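Local coordinates for protein Cas13d (uncultured Ruminococcus sp, PDB 6IV9) that processes CRISPR RNA and carries out RNA-guided cleavage of target RNA, both activities depending on its two HEPN domains, at residues N742-V746 and Y822-I826; C825-V831 and V855-I860. The protein carries 2 engineered substitutions. The contacts are given in a common frame with arbitrary orientation. Residue numbers count along the deposited sequence, not the author numbering.

Contact 1 of 2, residues N742-V746 and Y822-I826; sequences NARYV and YANCI. Engineered in segment 822-826: A823 (natural residue Arg). With nucleotides of chain B.
Build two helical pieces, 742-746 and 822-826, phi/psi near -60/-40, each cut from a helix that runs on in both directions (713-760 and 816-827), with axes 10.0 Å apart at closest and a signed crossing angle of -124°. The nearest CA atoms are those of V746 and I826, 6.1 Å apart. Start at Y822: chi1 is t, which brings its OH to 3.3 Å from Y745 CE2. Y745, chi1 m, points toward this helix; its own OH hydrogen-bonds L907 O and H853 NE2, while Y822 OH hydrogen-bonds N894 OD1. A823 is engineered from Arg and faces away from helix 713-760. The natural Arg and H828, four residues between them, spell the R-X4-H signature of HEPN ribonucleases, so the contact sets the helix that carries the Arg position, and leads into the His, against helix 713-760. One water donates to C825 O (2.9 Å) and to N742 OD1 (2.8 Å), which also hydrogen-bonds Y852 OH. I826 is the main apolar piece, with CG2 3.7 Å from V746 CG2 and CD1 3.7 Å from Y745 CB. Its carbonyl accepts a nearly straight hydrogen bond from N742 ND2 (ND2 to I826 O, 3.0 Å), made with N742 chi1 t. R744 leads away from this helix; C2 of a crRNA adenosine (chain B, nucleotide 27) lies over one guanidinium face, 3.2 Å from R744 NH1, which hydrogen-bonds F913 O, and the group makes a cation-pi contact with F913.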
loop_
_atom_site.group_PDB
_atom_site.type_symbol
_atom_site.label_atom_id
_atom_site.label_comp_id
_atom_site.label_asym_id
_atom_site.label_seq_id
_atom_site.Cartn_x
_atom_site.Cartn_y
_atom_site.Cartn_z
ATOM N N ASN A 742 -4.630 10.998 -4.988
ATOM C CA ASN A 742 -4.179 12.008 -4.002
ATOM C C ASN A 742 -2.811 11.627 -3.442
ATOM O O ASN A 742 -2.002 12.491 -3.236
ATOM C CB ASN A 742 -5.156 12.185 -2.851
ATOM C CG ASN A 742 -4.797 13.411 -2.044
ATOM O OD1 ASN A 742 -4.969 14.520 -2.509
ATOM N ND2 ASN A 742 -4.257 13.209 -0.864
ATOM N N ALA A 743 -2.580 10.336 -3.269
ATOM C CA ALA A 743 -1.327 9.813 -2.694
ATOM C C ALA A 743 -0.124 10.263 -3.536
ATOM O O ALA A 743 0.900 10.540 -2.971
ATOM C CB ALA A 743 -1.416 8.319 -2.611
ATOM N N ARG A 744 -0.275 10.350 -4.852
ATOM C CA ARG A 744 0.851 10.756 -5.730
ATOM C C ARG A 744 1.278 12.182 -5.379
ATOM O O ARG A 744 2.436 12.471 -5.460
ATOM C CB ARG A 744 0.438 10.660 -7.199
ATOM C CG ARG A 744 0.129 9.252 -7.663
ATOM C CD ARG A 744 1.414 8.484 -7.800
ATOM N NE ARG A 744 2.169 8.920 -8.944
ATOM C CZ ARG A 744 1.801 8.724 -10.193
ATOM N NH1 ARG A 744 0.804 7.920 -10.473
ATOM N NH2 ARG A 744 2.443 9.322 -11.167
ATOM N N TYR A 745 0.301 13.041 -5.119
ATOM C CA TYR A 745 0.508 14.460 -4.744
ATOM C C TYR A 745 1.127 14.564 -3.348
ATOM O O TYR A 745 1.938 15.422 -3.105
ATOM C CB TYR A 745 -0.735 15.287 -5.067
ATOM C CG TYR A 745 -1.019 15.238 -6.537
ATOM C CD1 TYR A 745 -1.784 14.225 -7.071
ATOM C CD2 TYR A 745 -0.436 16.137 -7.403
ATOM C CE1 TYR A 745 -2.005 14.132 -8.427
ATOM C CE2 TYR A 745 -0.643 16.057 -8.762
ATOM C CZ TYR A 745 -1.425 15.045 -9.280
ATOM O OH TYR A 745 -1.616 14.945 -10.618
ATOM N N VAL A 746 0.712 13.674 -2.461
ATOM C CA VAL A 746 1.265 13.630 -1.084
ATOM C C VAL A 746 2.758 13.315 -1.187
ATOM O O VAL A 746 3.515 13.942 -0.521
ATOM C CB VAL A 746 0.537 12.598 -0.213
ATOM C CG1 VAL A 746 1.243 12.452 1.112
ATOM C CG2 VAL A 746 -0.924 12.972 -0.020
ATOM N N TYR A 822 -3.134 24.432 -2.551
ATOM C CA TYR A 822 -2.973 23.099 -3.176
ATOM C C TYR A 822 -2.309 22.147 -2.179
ATOM O O TYR A 822 -2.797 21.074 -1.964
ATOM C CB TYR A 822 -2.049 23.271 -4.373
ATOM C CG TYR A 822 -1.947 22.141 -5.357
ATOM C CD1 TYR A 822 -3.038 21.391 -5.728
ATOM C CD2 TYR A 822 -0.742 21.869 -5.964
ATOM C CE1 TYR A 822 -2.921 20.369 -6.654
ATOM C CE2 TYR A 822 -0.605 20.862 -6.893
ATOM C CZ TYR A 822 -1.702 20.111 -7.250
ATOM O OH TYR A 822 -1.560 19.131 -8.171
ATOM N N ALA A 823 -1.244 22.601 -1.538
ATOM C CA ALA A 823 -0.524 21.752 -0.570
ATOM C C ALA A 823 -1.464 21.369 0.572
ATOM O O ALA A 823 -1.428 20.236 0.987
ATOM C CB ALA A 823 0.689 22.474 -0.060
ATOM N N ASN A 824 -2.252 22.317 1.057
ATOM C CA ASN A 824 -3.206 22.046 2.157
ATOM C C ASN A 824 -4.277 21.051 1.699
ATOM O O ASN A 824 -4.598 20.167 2.442
ATOM C CB ASN A 824 -3.812 23.345 2.681
ATOM C CG ASN A 824 -2.798 24.209 3.393
ATOM O OD1 ASN A 824 -1.778 23.726 3.853
ATOM N ND2 ASN A 824 -3.063 25.495 3.483
ATOM N N CYS A 825 -4.805 21.235 0.501
ATOM C CA CYS A 825 -5.856 20.336 -0.019
ATOM C C CYS A 825 -5.287 18.924 -0.174
ATOM O O CYS A 825 -5.985 17.994 0.100
ATOM C CB CYS A 825 -6.357 20.830 -1.365
ATOM S SG CYS A 825 -7.384 22.316 -1.263
ATOM N N ILE A 826 -4.055 18.813 -0.649
ATOM C CA ILE A 826 -3.421 17.479 -0.826
ATOM C C ILE A 826 -3.264 16.805 0.537
ATOM O O ILE A 826 -3.698 15.703 0.689
ATOM C CB ILE A 826 -2.067 17.656 -1.535
ATOM C CG1 ILE A 826 -2.259 18.109 -2.984
ATOM C CG2 ILE A 826 -1.225 16.401 -1.425
ATOM C CD1 ILE A 826 -1.029 18.661 -3.633
ATOM P P A B 27 7.522 9.821 -7.362
ATOM O OP1 A B 27 6.582 10.915 -6.945
ATOM O OP2 A B 27 8.852 9.813 -6.756
ATOM O "O5'" A B 27 7.037 8.361 -7.046
ATOM C "C5'" A B 27 5.683 8.027 -7.416
ATOM C "C4'" A B 27 5.397 6.629 -7.023
ATOM O "O4'" A B 27 4.045 6.303 -7.344
ATOM C "C3'" A B 27 6.222 5.582 -7.773
ATOM O "O3'" A B 27 7.212 5.026 -6.931
ATOM C "C2'" A B 27 5.205 4.483 -8.138
ATOM O "O2'" A B 27 5.639 3.194 -7.727
ATOM C "C1'" A B 27 3.947 4.933 -7.378
ATOM N N9 A B 27 2.701 4.565 -8.028
ATOM C C8 A B 27 1.684 3.880 -7.414
ATOM N N7 A B 27 0.700 3.571 -8.213
ATOM C C5 A B 27 1.083 4.104 -9.438
ATOM C C6 A B 27 0.451 4.138 -10.694
ATOM N N6 A B 27 -0.738 3.577 -10.939
ATOM N N1 A B 27 1.117 4.724 -11.720
ATOM C C2 A B 27 2.304 5.285 -11.467
ATOM N N3 A B 27 2.966 5.369 -10.318
ATOM C C4 A B 27 2.303 4.738 -9.334
HETATM O O HOH W 1 -7.073 16.239 -1.948
#

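Contact 2 of 2, residues C825-V831 and V855-I860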
loop_
_atom_site.group_PDB
_atom_site.type_symbol
_atom_site.label_atom_id
_atom_site.label_comp_id
_atom_site.label_asym_id
_atom_site.label_seq_id
_atom_site.Cartn_x
_atom_site.Cartn_y
_atom_site.Cartn_z
ATOM N N CYS A 825 -4.805 21.235 0.501
ATOM C CA CYS A 825 -5.856 20.336 -0.019
ATOM C C CYS A 825 -5.287 18.924 -0.174
ATOM O O CYS A 825 -5.985 17.994 0.100
ATOM C CB CYS A 825 -6.357 20.830 -1.365
ATOM S SG CYS A 825 -7.384 22.316 -1.263
ATOM N N ILE A 826 -4.055 18.813 -0.649
ATOM C CA ILE A 826 -3.421 17.479 -0.826
ATOM C C ILE A 826 -3.264 16.805 0.537
ATOM O O ILE A 826 -3.698 15.703 0.689
ATOM C CB ILE A 826 -2.067 17.656 -1.535
ATOM C CG1 ILE A 826 -2.259 18.109 -2.984
ATOM C CG2 ILE A 826 -1.225 16.401 -1.425
ATOM C CD1 ILE A 826 -1.029 18.661 -3.633
ATOM N N ALA A 827 -2.712 17.523 1.498
ATOM C CA ALA A 827 -2.480 16.984 2.853
ATOM C C ALA A 827 -3.789 16.593 3.551
ATOM O O ALA A 827 -3.742 15.697 4.341
ATOM C CB ALA A 827 -1.694 17.962 3.671
ATOM N N HIS A 828 -4.889 17.279 3.278
ATOM C CA HIS A 828 -6.148 17.020 4.016
ATOM C C HIS A 828 -7.148 16.180 3.231
ATOM O O HIS A 828 -8.267 16.090 3.680
ATOM C CB HIS A 828 -6.776 18.351 4.409
ATOM C CG HIS A 828 -5.849 19.179 5.216
ATOM N ND1 HIS A 828 -5.994 20.517 5.361
ATOM C CD2 HIS A 828 -4.759 18.843 5.920
ATOM C CE1 HIS A 828 -5.029 20.976 6.118
ATOM N NE2 HIS A 828 -4.264 19.979 6.464
ATOM N N LEU A 829 -6.759 15.679 2.067
ATOM C CA LEU A 829 -7.674 14.879 1.219
ATOM C C LEU A 829 -8.962 15.661 0.944
ATOM O O LEU A 829 -10.000 15.072 0.904
ATOM C CB LEU A 829 -7.945 13.515 1.852
ATOM C CG LEU A 829 -6.889 12.470 1.521
ATOM C CD1 LEU A 829 -5.589 12.779 2.223
ATOM C CD2 LEU A 829 -7.353 11.068 1.844
ATOM N N THR A 830 -8.827 16.949 0.659
ATOM C CA THR A 830 -9.980 17.845 0.397
ATOM C C THR A 830 -10.776 17.367 -0.815
ATOM O O THR A 830 -11.970 17.489 -0.810
ATOM C CB THR A 830 -9.515 19.284 0.203
ATOM O OG1 THR A 830 -8.788 19.602 1.377
ATOM C CG2 THR A 830 -10.666 20.237 -0.011
ATOM N N VAL A 831 -10.106 16.823 -1.811
ATOM C CA VAL A 831 -10.836 16.374 -3.019
ATOM C C VAL A 831 -11.818 15.284 -2.604
ATOM O O VAL A 831 -12.910 15.277 -3.094
ATOM C CB VAL A 831 -9.854 15.855 -4.076
ATOM C CG1 VAL A 831 -10.550 15.036 -5.133
ATOM C CG2 VAL A 831 -9.053 16.983 -4.693
ATOM N N VAL A 855 -12.175 18.672 -9.315
ATOM C CA VAL A 855 -12.610 18.935 -7.918
ATOM C C VAL A 855 -11.548 19.780 -7.222
ATOM O O VAL A 855 -11.893 20.716 -6.557
ATOM C CB VAL A 855 -12.877 17.622 -7.159
ATOM C CG1 VAL A 855 -13.191 17.866 -5.702
ATOM C CG2 VAL A 855 -13.957 16.795 -7.821
ATOM N N MET A 856 -10.283 19.460 -7.435
ATOM C CA MET A 856 -9.203 20.221 -6.771
ATOM C C MET A 856 -9.257 21.684 -7.214
ATOM O O MET A 856 -9.148 22.530 -6.377
ATOM C CB MET A 856 -7.834 19.651 -7.143
ATOM C CG MET A 856 -6.692 20.422 -6.548
ATOM S SD MET A 856 -6.557 20.323 -4.765
ATOM C CE MET A 856 -5.860 18.686 -4.590
ATOM N N GLN A 857 -9.416 21.933 -8.504
ATOM C CA GLN A 857 -9.460 23.317 -9.035
ATOM C C GLN A 857 -10.672 24.059 -8.463
ATOM O O GLN A 857 -10.551 25.213 -8.163
ATOM C CB GLN A 857 -9.349 23.287 -10.556
ATOM C CG GLN A 857 -7.977 22.843 -11.016
ATOM C CD GLN A 857 -7.808 22.649 -12.496
ATOM O OE1 GLN A 857 -8.643 23.041 -13.289
ATOM N NE2 GLN A 857 -6.706 22.035 -12.869
ATOM N N ARG A 858 -11.806 23.390 -8.342
ATOM C CA ARG A 858 -12.994 24.040 -7.743
ATOM C C ARG A 858 -12.698 24.395 -6.286
ATOM O O ARG A 858 -13.089 25.446 -5.861
ATOM C CB ARG A 858 -14.213 23.131 -7.871
ATOM C CG ARG A 858 -14.735 23.014 -9.291
ATOM C CD ARG A 858 -15.292 24.315 -9.831
ATOM N NE ARG A 858 -16.256 24.899 -8.929
ATOM C CZ ARG A 858 -17.542 24.623 -8.931
ATOM N NH1 ARG A 858 -18.044 23.756 -9.785
ATOM N NH2 ARG A 858 -18.335 25.207 -8.067
ATOM N N CYS A 859 -12.043 23.501 -5.552
ATOM C CA CYS A 859 -11.708 23.773 -4.140
ATOM C C CYS A 859 -10.729 24.944 -4.056
ATOM O O CYS A 859 -10.860 25.742 -3.166
ATOM C CB CYS A 859 -11.053 22.567 -3.483
ATOM S SG CYS A 859 -12.121 21.120 -3.283
ATOM N N ILE A 860 -9.739 24.984 -4.930
ATOM C CA ILE A 860 -8.716 26.070 -4.890
ATOM C C ILE A 860 -9.343 27.432 -5.201
ATOM O O ILE A 860 -8.963 28.391 -4.570
ATOM C CB ILE A 860 -7.560 25.781 -5.862
ATOM C CG1 ILE A 860 -6.811 24.499 -5.511
ATOM C CG2 ILE A 860 -6.623 26.964 -5.955
ATOM C CD1 ILE A 860 -5.861 24.653 -4.388
#
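No hydrogen bond joins C825-V831 to V855-I860; what holds them is the fit of sulphur and methyl groups. The main bump is M856. Its chi1 t, chi2 p, chi3 p side chain curls back so that SD sits 3.4 Å from C825 CB, and CE enters the hollow between the end of helix 816-827 and the start of helix 830-833, 4.0 Å from I826 CG1 and 3.6 Å from V831 CG2. That hollow exists because the chain turns back on itself: a Schellman motif ends the first helix, with T830 N bonded to C825 O (3.1 Å), L829 N weakly to I826 O, and L829 in the positive-phi C-prime position. L829 is also the N-cap of the next helix, so T830 points at V855-I860 while V831 comes in sideways, beside V855 and M856. C825 SG reaches across to C859 CB (4.3 Å) and I860 CD1 (4.2 Å). C859 SG meets T830 CG2 at 3.7 Å, and V831 CG1 rests 3.9 Å from V855 CG1. The turn includes H828 of the HEPN R-X4-H motif, whose ring stacks on Y206. Around this packing, L829 touches helix 168-197, Y838 of helix 835-838 borders C859, and F889 of helix 887-893 lies against I860.

In the fold
Coming from the N terminus, the long helix 713-760 is laid down first. The chain then makes a largely helical excursion of 75 residues before helix 816-827 returns to it, closing contact 1. That helix ends in the turn to helix 830-833, and a shorter loop of 23 residues brings helix 848-861 back for contact 2. The loops follow one another rather than nest, the contacts sharing C825 and I826. Their centres are only 7 Å apart, and they touch directly: Y822 packs on M856 and I860, and N742 on L829. Helix 816-827, which carries the engineered A823 and leads into H828 of the HEPN motif, is thereby tied to both 713-760 and 848-861.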